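Local coordinates for protein nigerythrin (Desulfovibrio vulgaris subsp. vulgaris, PDB 1YUZ) that acts as an NADH peroxidase in vitro, pairing a diiron centre with a rubredoxin-like iron site in each subunit of a homodimer, at residues 74-79 / 146-151; 63-68 / 178-183; 34-39 / 124-129. All coordinates share one frame; numbering follows the deposited sequence. Where two conformers were deposited one is given.

Contact 1: residues 74-79 / 146-151; sequences LIHIGL and KLAESV. With FE (Fe (III) ion), chain F; FE2 (Fe (II) ion), chain G.
His76 faces Ala148 and Glu149 across the interior of the helix bundle, and it alone carries the contact from the 74-79 side. Its CG lies beside the backbone N (chi1 -66°), which sends the imidazole straight across to the other helix. Ala148 CB meets the ring at its edge, 3.6 Å from His76 NE2. Further round the same ring, His76 CE1 stands 3.4 Å from Glu149 OE1, with imidazole and carboxylate planes nearly perpendicular at 87°. Glu149, its chain bent at chi2, bridges the two metals: OE2 binds the iron(III) at 2.0 Å and OE1 the iron(II) at 2.0 Å, while a water spans both. His76 ND1 is hydrogen-bonded to Glu40, a ligand of the iron(III), and that metal lies in the plane of the imidazole. His76 does not bind the iron(III) in this partially reduced state, but its in-plane position is consistent with the redox-dependent iron movement known in rubrerythrins, in which the histidine takes over from a glutamate. Ile77 then turns onto Ile37 and Thr41 of helix 29-56, and Leu79 onto Val141. Helix 60-87 is thus wedged between helices 29-56 and 136-161, with helix 104-132 against the far segment at Thr119 and Tyr123.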
loop_
_atom_site.group_PDB
_atom_site.type_symbol
_atom_site.label_atom_id
_atom_site.label_comp_id
_atom_site.label_asym_id
_atom_site.label_seq_id
_atom_site.Cartn_x
_atom_site.Cartn_y
_atom_site.Cartn_z
ATOM N N LEU B 74 -10.023 2.060 -16.946
ATOM C CA LEU B 74 -10.734 2.374 -18.179
ATOM C C LEU B 74 -11.905 3.307 -17.867
ATOM O O LEU B 74 -12.263 4.161 -18.677
ATOM C CB LEU B 74 -11.231 1.091 -18.847
ATOM C CG LEU B 74 -11.765 1.257 -20.272
ATOM C CD1 LEU B 74 -10.697 1.904 -21.152
ATOM C CD2 LEU B 74 -12.168 -0.100 -20.821
ATOM N N ILE B 75 -12.500 3.136 -16.689
ATOM C CA ILE B 75 -13.599 3.988 -16.255
ATOM C C ILE B 75 -13.029 5.389 -16.034
ATOM O O ILE B 75 -13.649 6.380 -16.407
ATOM C CB ILE B 75 -14.240 3.454 -14.947
ATOM C CG1 ILE B 75 -15.029 2.179 -15.256
ATOM C CG2 ILE B 75 -15.146 4.518 -14.319
ATOM C CD1 ILE B 75 -15.597 1.493 -14.040
ATOM N N HIS B 76 -11.841 5.469 -15.440
ATOM C CA HIS B 76 -11.198 6.758 -15.205
ATOM C C HIS B 76 -10.944 7.451 -16.539
ATOM O O HIS B 76 -11.215 8.641 -16.692
ATOM C CB HIS B 76 -9.881 6.561 -14.456
ATOM C CG HIS B 76 -10.059 6.044 -13.062
ATOM N ND1 HIS B 76 -9.013 5.574 -12.301
ATOM C CD2 HIS B 76 -11.168 5.917 -12.297
ATOM C CE1 HIS B 76 -9.470 5.175 -11.127
ATOM N NE2 HIS B 76 -10.775 5.372 -11.100
ATOM N N ILE B 77 -10.421 6.705 -17.502
ATOM C CA ILE B 77 -10.157 7.268 -18.819
ATOM C C ILE B 77 -11.449 7.816 -19.416
ATOM O O ILE B 77 -11.463 8.910 -19.981
ATOM C CB ILE B 77 -9.563 6.208 -19.762
ATOM C CG1 ILE B 77 -8.146 5.860 -19.303
ATOM C CG2 ILE B 77 -9.569 6.721 -21.199
ATOM C CD1 ILE B 77 -7.557 4.657 -19.987
ATOM N N GLY B 78 -12.532 7.056 -19.284
ATOM C CA GLY B 78 -13.811 7.496 -19.816
ATOM C C GLY B 78 -14.263 8.809 -19.208
ATOM O O GLY B 78 -14.731 9.698 -19.919
ATOM N N LEU B 79 -14.125 8.937 -17.892
ATOM C CA LEU B 79 -14.528 10.158 -17.205
ATOM C C LEU B 79 -13.687 11.346 -17.650
ATOM O O LEU B 79 -14.208 12.436 -17.882
ATOM C CB LEU B 79 -14.392 9.986 -15.692
ATOM C CG LEU B 79 -15.314 8.963 -15.024
ATOM C CD1 LEU B 79 -14.940 8.834 -13.558
ATOM C CD2 LEU B 79 -16.767 9.394 -15.178
ATOM N N LYS B 146 -8.910 9.652 -7.950
ATOM C CA LYS B 146 -8.006 9.682 -6.804
ATOM C C LYS B 146 -8.455 8.755 -5.680
ATOM O O LYS B 146 -7.647 8.012 -5.115
ATOM C CB LYS B 146 -7.884 11.125 -6.292
ATOM C CG LYS B 146 -7.041 11.327 -5.033
ATOM C CD LYS B 146 -7.875 11.199 -3.765
ATOM C CE LYS B 146 -7.087 11.590 -2.522
ATOM N NZ LYS B 146 -6.063 10.574 -2.144
ATOM N N LEU B 147 -9.742 8.796 -5.357
ATOM C CA LEU B 147 -10.289 7.969 -4.288
ATOM C C LEU B 147 -10.188 6.483 -4.594
ATOM O O LEU B 147 -9.912 5.676 -3.706
ATOM C CB LEU B 147 -11.747 8.342 -4.033
ATOM C CG LEU B 147 -11.936 9.724 -3.401
ATOM C CD1 LEU B 147 -13.395 10.129 -3.492
ATOM C CD2 LEU B 147 -11.462 9.706 -1.959
ATOM N N ALA B 148 -10.415 6.117 -5.848
ATOM C CA ALA B 148 -10.337 4.716 -6.224
ATOM C C ALA B 148 -8.899 4.215 -6.185
ATOM O O ALA B 148 -8.653 3.068 -5.827
ATOM C CB ALA B 148 -10.923 4.515 -7.616
ATOM N N GLU B 149 -7.941 5.073 -6.528
ATOM C CA GLU B 149 -6.545 4.645 -6.557
ATOM C C GLU B 149 -6.027 4.181 -5.203
ATOM O O GLU B 149 -5.281 3.210 -5.126
ATOM C CB GLU B 149 -5.644 5.762 -7.093
ATOM C CG GLU B 149 -6.147 6.436 -8.372
ATOM C CD GLU B 149 -6.252 5.508 -9.573
ATOM O OE1 GLU B 149 -6.607 4.320 -9.410
ATOM O OE2 GLU B 149 -6.003 5.986 -10.700
ATOM N N SER B 150 -6.409 4.862 -4.127
ATOM C CA SER B 150 -5.924 4.424 -2.830
ATOM C C SER B 150 -6.580 3.096 -2.444
ATOM O O SER B 150 -5.996 2.304 -1.711
ATOM C CB SER B 150 -6.156 5.504 -1.768
ATOM O OG SER B 150 -7.508 5.906 -1.708
ATOM N N VAL B 151 -7.790 2.851 -2.940
ATOM C CA VAL B 151 -8.462 1.582 -2.672
ATOM C C VAL B 151 -7.703 0.503 -3.446
ATOM O O VAL B 151 -7.463 -0.589 -2.937
ATOM C CB VAL B 151 -9.941 1.621 -3.121
ATOM C CG1 VAL B 151 -10.520 0.212 -3.175
ATOM C CG2 VAL B 151 -10.749 2.469 -2.151
HETATM FE FE FE F . -5.063 5.050 -12.249
HETATM FE FE FE2 G . -5.829 2.556 -9.964
HETATM O O HOH W 1 -4.262 3.566 -11.244
#

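Contact 2: residues 63-68 / 178-183; sequences ARLFEA and GYIHKG
The rubredoxin-like domain meets the ferritin-like four-helix bundle here, with Ile180 of edge strand 180-182 set against Leu65 and Ala68 of helix 60-87. Ile180 does all the touching from its side. CG1 lies beside the backbone N (chi1 -67°) and the chain runs on extended, which carries CD1 down onto the helix: Ile180 CD1 is 3.7 Å from Ala68 C and 3.9 Å from Ala68 CB, touching both the main chain and the methyl of that alanine. The other branch, CG2, turns toward the preceding turn of the helix, where Leu65 CD1 approaches Ile180 CG2 more loosely at 4.4 Å. Leu65 also packs on Phe171 of the neighbouring strand, and Ile180 on Leu173, which widens the apolar seam; Ile180 touches His152, an iron(II) ligand, as well. On the other side of the strand, Tyr179 OH and His181 ND1 share a short hydrogen bond of 2.6 Å that ties their rings together. At the head of the segment, Gly178 O is hydrogen-bonded to NE2 of His152. Since Gly178 directly follows Cys177 of the Cys4 iron site, this bond offers a plausible short route for electrons between the two centres. Between the helix and the strand themselves there is no hydrogen bond or charge pair. The Ile180 packing therefore adds no directional bond of its own; direction comes instead from the Gly178 bond to His152 and from Arg64 NH1, which is hydrogen-bonded to Tyr202 O and Asp169 O.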
loop_
_atom_site.group_PDB
_atom_site.type_symbol
_atom_site.label_atom_id
_atom_site.label_comp_id
_atom_site.label_asym_id
_atom_site.label_seq_id
_atom_site.Cartn_x
_atom_site.Cartn_y
_atom_site.Cartn_z
ATOM N N ALA B 63 -5.177 -12.508 -10.688
ATOM C CA ALA B 63 -5.389 -12.140 -12.084
ATOM C C ALA B 63 -6.708 -11.381 -12.189
ATOM O O ALA B 63 -6.810 -10.377 -12.897
ATOM C CB ALA B 63 -5.436 -13.383 -12.957
ATOM N N ARG B 64 -7.723 -11.867 -11.480
ATOM C CA ARG B 64 -9.026 -11.217 -11.501
ATOM C C ARG B 64 -8.944 -9.820 -10.898
ATOM O O ARG B 64 -9.634 -8.908 -11.350
ATOM C CB ARG B 64 -10.064 -12.067 -10.761
ATOM C CG ARG B 64 -10.465 -13.326 -11.523
ATOM C CD ARG B 64 -11.656 -14.035 -10.887
ATOM N NE ARG B 64 -11.311 -14.816 -9.701
ATOM C CZ ARG B 64 -11.605 -14.469 -8.454
ATOM N NH1 ARG B 64 -12.256 -13.341 -8.205
ATOM N NH2 ARG B 64 -11.260 -15.262 -7.450
ATOM N N LEU B 65 -8.101 -9.646 -9.883
ATOM C CA LEU B 65 -7.948 -8.332 -9.274
ATOM C C LEU B 65 -7.305 -7.380 -10.285
ATOM O O LEU B 65 -7.729 -6.235 -10.421
ATOM C CB LEU B 65 -7.090 -8.415 -8.008
ATOM C CG LEU B 65 -6.778 -7.060 -7.356
ATOM C CD1 LEU B 65 -8.068 -6.301 -7.049
ATOM C CD2 LEU B 65 -5.967 -7.282 -6.091
ATOM N N PHE B 66 -6.283 -7.845 -10.998
ATOM C CA PHE B 66 -5.634 -7.002 -11.998
ATOM C C PHE B 66 -6.616 -6.652 -13.112
ATOM O O PHE B 66 -6.610 -5.536 -13.624
ATOM C CB PHE B 66 -4.406 -7.705 -12.589
ATOM C CG PHE B 66 -3.174 -7.618 -11.726
ATOM C CD1 PHE B 66 -2.454 -8.764 -11.402
ATOM C CD2 PHE B 66 -2.713 -6.388 -11.265
ATOM C CE1 PHE B 66 -1.293 -8.684 -10.635
ATOM C CE2 PHE B 66 -1.551 -6.302 -10.498
ATOM C CZ PHE B 66 -0.845 -7.452 -10.185
ATOM N N GLU B 67 -7.465 -7.606 -13.483
ATOM C CA GLU B 67 -8.444 -7.367 -14.535
ATOM C C GLU B 67 -9.488 -6.357 -14.073
ATOM O O GLU B 67 -9.884 -5.473 -14.833
ATOM C CB GLU B 67 -9.093 -8.691 -14.944
ATOM C CG GLU B 67 -8.087 -9.631 -15.583
ATOM C CD GLU B 67 -8.571 -11.064 -15.701
ATOM O OE1 GLU B 67 -9.577 -11.426 -15.057
ATOM O OE2 GLU B 67 -7.918 -11.838 -16.433
ATOM N N ALA B 68 -9.918 -6.475 -12.822
ATOM C CA ALA B 68 -10.897 -5.548 -12.277
ATOM C C ALA B 68 -10.288 -4.152 -12.198
ATOM O O ALA B 68 -10.938 -3.165 -12.528
ATOM C CB ALA B 68 -11.338 -6.005 -10.890
ATOM N N GLY B 178 -13.898 3.755 -9.948
ATOM C CA GLY B 178 -12.971 2.649 -9.823
ATOM C C GLY B 178 -13.005 1.817 -8.559
ATOM O O GLY B 178 -12.147 0.962 -8.371
ATOM N N TYR B 179 -13.983 2.048 -7.693
ATOM C CA TYR B 179 -14.049 1.286 -6.456
ATOM C C TYR B 179 -14.167 -0.215 -6.686
ATOM O O TYR B 179 -14.972 -0.676 -7.495
ATOM C CB TYR B 179 -15.225 1.745 -5.595
ATOM C CG TYR B 179 -15.325 0.982 -4.294
ATOM C CD1 TYR B 179 -14.400 1.183 -3.268
ATOM C CD2 TYR B 179 -16.332 0.039 -4.095
ATOM C CE1 TYR B 179 -14.479 0.463 -2.075
ATOM C CE2 TYR B 179 -16.419 -0.683 -2.909
ATOM C CZ TYR B 179 -15.492 -0.467 -1.905
ATOM O OH TYR B 179 -15.587 -1.168 -0.721
ATOM N N ILE B 180 -13.353 -0.967 -5.957
ATOM C CA ILE B 180 -13.357 -2.418 -6.039
ATOM C C ILE B 180 -13.514 -2.974 -4.637
ATOM O O ILE B 180 -12.820 -2.551 -3.716
ATOM C CB ILE B 180 -12.038 -2.958 -6.627
ATOM C CG1 ILE B 180 -11.914 -2.536 -8.091
ATOM C CG2 ILE B 180 -11.989 -4.484 -6.491
ATOM C CD1 ILE B 180 -10.571 -2.848 -8.712
ATOM N N HIS B 181 -14.440 -3.912 -4.482
ATOM C CA HIS B 181 -14.667 -4.544 -3.196
ATOM C C HIS B 181 -14.379 -6.030 -3.330
ATOM O O HIS B 181 -14.752 -6.649 -4.325
ATOM C CB HIS B 181 -16.117 -4.371 -2.745
ATOM C CG HIS B 181 -16.320 -4.641 -1.288
ATOM N ND1 HIS B 181 -16.183 -3.661 -0.331
ATOM C CD2 HIS B 181 -16.585 -5.788 -0.619
ATOM C CE1 HIS B 181 -16.353 -4.192 0.867
ATOM N NE2 HIS B 181 -16.598 -5.482 0.720
ATOM N N LYS B 182 -13.712 -6.598 -2.333
ATOM C CA LYS B 182 -13.409 -8.022 -2.338
ATOM C C LYS B 182 -14.468 -8.722 -1.500
ATOM O O LYS B 182 -14.584 -8.479 -0.303
ATOM C CB LYS B 182 -12.024 -8.290 -1.743
ATOM C CG LYS B 182 -11.675 -9.774 -1.676
ATOM C CD LYS B 182 -10.267 -9.998 -1.142
ATOM C CE LYS B 182 -9.926 -11.482 -1.051
ATOM N NZ LYS B 182 -10.731 -12.186 -0.014
ATOM N N GLY B 183 -15.249 -9.584 -2.136
ATOM C CA GLY B 183 -16.285 -10.285 -1.398
ATOM C C GLY B 183 -17.643 -9.624 -1.517
ATOM O O GLY B 183 -17.786 -8.588 -2.167
#

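Contact 3: residues 34-39 / 124-129; sequences KAAIAG and PAFIRK
Phe126 reaches from helix 104-132 to Ala35 and Ala36 of helix 29-56, one large ring set against two methyl groups. The segment 124-129 begins at Pro124, where the helix is kinked: the proline N makes no bond to the turn before, while its carbonyl takes up the regular pattern by accepting from Arg128 N. Then comes Phe126, whose CG lies beside the backbone N and anti to the carbonyl carbon; this chi1 of -70° points the ring at helix 29-56, and it meets the alanines with its far end. Phe126 CZ stops 4.0 Å from Ala35 CB. One atom back along the ring, Phe126 CE1 is 4.1 Å from Ala36 CB, and CE1 also lies alongside the backbone N of Ala36, equally far away. Both helices belong to the ferritin-like four-helix bundle, and this layer lies towards one end of it: the Ala36 side chain is about 8 Å from the iron(III), one turn before the ligand Glu40. Alanines on one helix and a phenylalanine on the other fill the space between backbones whose closest CA atoms, Ala36 and Phe126, are 8.7 Å apart. Phe142 of helix 136-161 meets the Phe126 ring at about 45° and also touches Ala36. Ile127, next in line, turns to Phe142 and Lys146 on that same helix, and Lys129 packs on Asn32.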
loop_
_atom_site.group_PDB
_atom_site.type_symbol
_atom_site.label_atom_id
_atom_site.label_comp_id
_atom_site.label_asym_id
_atom_site.label_seq_id
_atom_site.Cartn_x
_atom_site.Cartn_y
_atom_site.Cartn_z
ATOM N N LYS B 34 -5.387 15.302 -20.111
ATOM C CA LYS B 34 -4.749 14.493 -21.139
ATOM C C LYS B 34 -3.612 13.673 -20.545
ATOM O O LYS B 34 -3.398 12.525 -20.934
ATOM C CB LYS B 34 -4.204 15.380 -22.258
ATOM C CG LYS B 34 -5.268 16.131 -23.030
ATOM C CD LYS B 34 -4.625 16.976 -24.112
ATOM C CE LYS B 34 -5.653 17.774 -24.882
ATOM N NZ LYS B 34 -4.992 18.638 -25.897
ATOM N N ALA B 35 -2.881 14.268 -19.607
ATOM C CA ALA B 35 -1.770 13.572 -18.968
ATOM C C ALA B 35 -2.302 12.401 -18.155
ATOM O O ALA B 35 -1.710 11.321 -18.142
ATOM C CB ALA B 35 -0.995 14.528 -18.073
ATOM N N ALA B 36 -3.421 12.616 -17.475
ATOM C CA ALA B 36 -4.023 11.559 -16.675
ATOM C C ALA B 36 -4.470 10.426 -17.592
ATOM O O ALA B 36 -4.242 9.256 -17.298
ATOM C CB ALA B 36 -5.210 12.101 -15.893
ATOM N N ILE B 37 -5.103 10.772 -18.707
ATOM C CA ILE B 37 -5.558 9.754 -19.642
ATOM C C ILE B 37 -4.359 8.948 -20.127
ATOM O O ILE B 37 -4.421 7.723 -20.207
ATOM C CB ILE B 37 -6.290 10.383 -20.846
ATOM C CG1 ILE B 37 -7.644 10.926 -20.383
ATOM C CG2 ILE B 37 -6.481 9.350 -21.950
ATOM C CD1 ILE B 37 -8.345 11.778 -21.405
ATOM N N ALA B 38 -3.265 9.636 -20.436
ATOM C CA ALA B 38 -2.061 8.955 -20.904
ATOM C C ALA B 38 -1.566 7.990 -19.832
ATOM O O ALA B 38 -1.258 6.832 -20.117
ATOM C CB ALA B 38 -0.975 9.973 -21.237
ATOM N N GLY B 39 -1.503 8.475 -18.597
ATOM C CA GLY B 39 -1.049 7.644 -17.499
ATOM C C GLY B 39 -1.948 6.446 -17.260
ATOM O O GLY B 39 -1.466 5.337 -17.030
ATOM N N PRO B 124 -3.814 14.411 -6.651
ATOM C CA PRO B 124 -3.956 15.571 -5.761
ATOM C C PRO B 124 -3.415 16.844 -6.435
ATOM O O PRO B 124 -3.976 17.927 -6.271
ATOM C CB PRO B 124 -3.138 15.167 -4.541
ATOM C CG PRO B 124 -3.399 13.699 -4.460
ATOM C CD PRO B 124 -3.257 13.258 -5.915
ATOM N N ALA B 125 -2.337 16.707 -7.207
ATOM C CA ALA B 125 -1.747 17.853 -7.903
ATOM C C ALA B 125 -2.720 18.399 -8.940
ATOM O O ALA B 125 -2.898 19.616 -9.066
ATOM C CB ALA B 125 -0.444 17.443 -8.584
ATOM N N PHE B 126 -3.345 17.498 -9.689
ATOM C CA PHE B 126 -4.298 17.891 -10.718
ATOM C C PHE B 126 -5.577 18.453 -10.107
ATOM O O PHE B 126 -6.178 19.377 -10.652
ATOM C CB PHE B 126 -4.634 16.693 -11.606
ATOM C CG PHE B 126 -3.499 16.245 -12.485
ATOM C CD1 PHE B 126 -3.619 15.083 -13.239
ATOM C CD2 PHE B 126 -2.323 16.989 -12.583
ATOM C CE1 PHE B 126 -2.593 14.665 -14.078
ATOM C CE2 PHE B 126 -1.289 16.578 -13.423
ATOM C CZ PHE B 126 -1.425 15.416 -14.170
ATOM N N ILE B 127 -5.999 17.890 -8.981
ATOM C CA ILE B 127 -7.195 18.375 -8.304
ATOM C C ILE B 127 -6.958 19.809 -7.847
ATOM O O ILE B 127 -7.802 20.680 -8.048
ATOM C CB ILE B 127 -7.535 17.499 -7.079
ATOM C CG1 ILE B 127 -7.991 16.114 -7.548
ATOM C CG2 ILE B 127 -8.613 18.171 -6.234
ATOM C CD1 ILE B 127 -8.111 15.102 -6.435
ATOM N N ARG B 128 -5.805 20.052 -7.235
ATOM C CA ARG B 128 -5.477 21.385 -6.756
ATOM C C ARG B 128 -5.484 22.398 -7.894
ATOM O O ARG B 128 -6.036 23.490 -7.754
ATOM C CB ARG B 128 -4.106 21.384 -6.077
ATOM C CG ARG B 128 -3.698 22.742 -5.542
ATOM C CD ARG B 128 -4.642 23.218 -4.450
ATOM N NE ARG B 128 -4.441 24.633 -4.146
ATOM C CZ ARG B 128 -5.026 25.279 -3.142
ATOM N NH1 ARG B 128 -5.857 24.640 -2.329
ATOM N NH2 ARG B 128 -4.780 26.567 -2.950
ATOM N N LYS B 129 -4.876 22.039 -9.020
ATOM C CA LYS B 129 -4.827 22.938 -10.165
ATOM C C LYS B 129 -6.239 23.217 -10.673
ATOM O O LYS B 129 -6.565 24.353 -11.007
ATOM C CB LYS B 129 -3.977 22.341 -11.289
ATOM C CG LYS B 129 -3.873 23.221 -12.535
ATOM C CD LYS B 129 -3.091 24.501 -12.271
ATOM C CE LYS B 129 -2.897 25.304 -13.548
ATOM N NZ LYS B 129 -2.039 26.503 -13.326
#

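From the N terminus, the chain passes 34-39 on helix 29-56, then 63-68 and 74-79 on helix 60-87. At 124-129 the first loop closes, as contact 3 joins the first and third bundle helices. Contact 1 closes next, when 146-151 brings the fourth helix back to the second; its loop crosses that of contact 3. Contact 2 closes last, at 178-183, and encloses contact 1 while also crossing contact 3. Contacts 1 and 3 touch each other and tie the four helices together. Contact 2 docks the rubredoxin-like domain, meeting contact 1 where Ala148 packs on Gly178; it lies about 23 Å from contact 3 between centres, on the opposite side of the chain's centre.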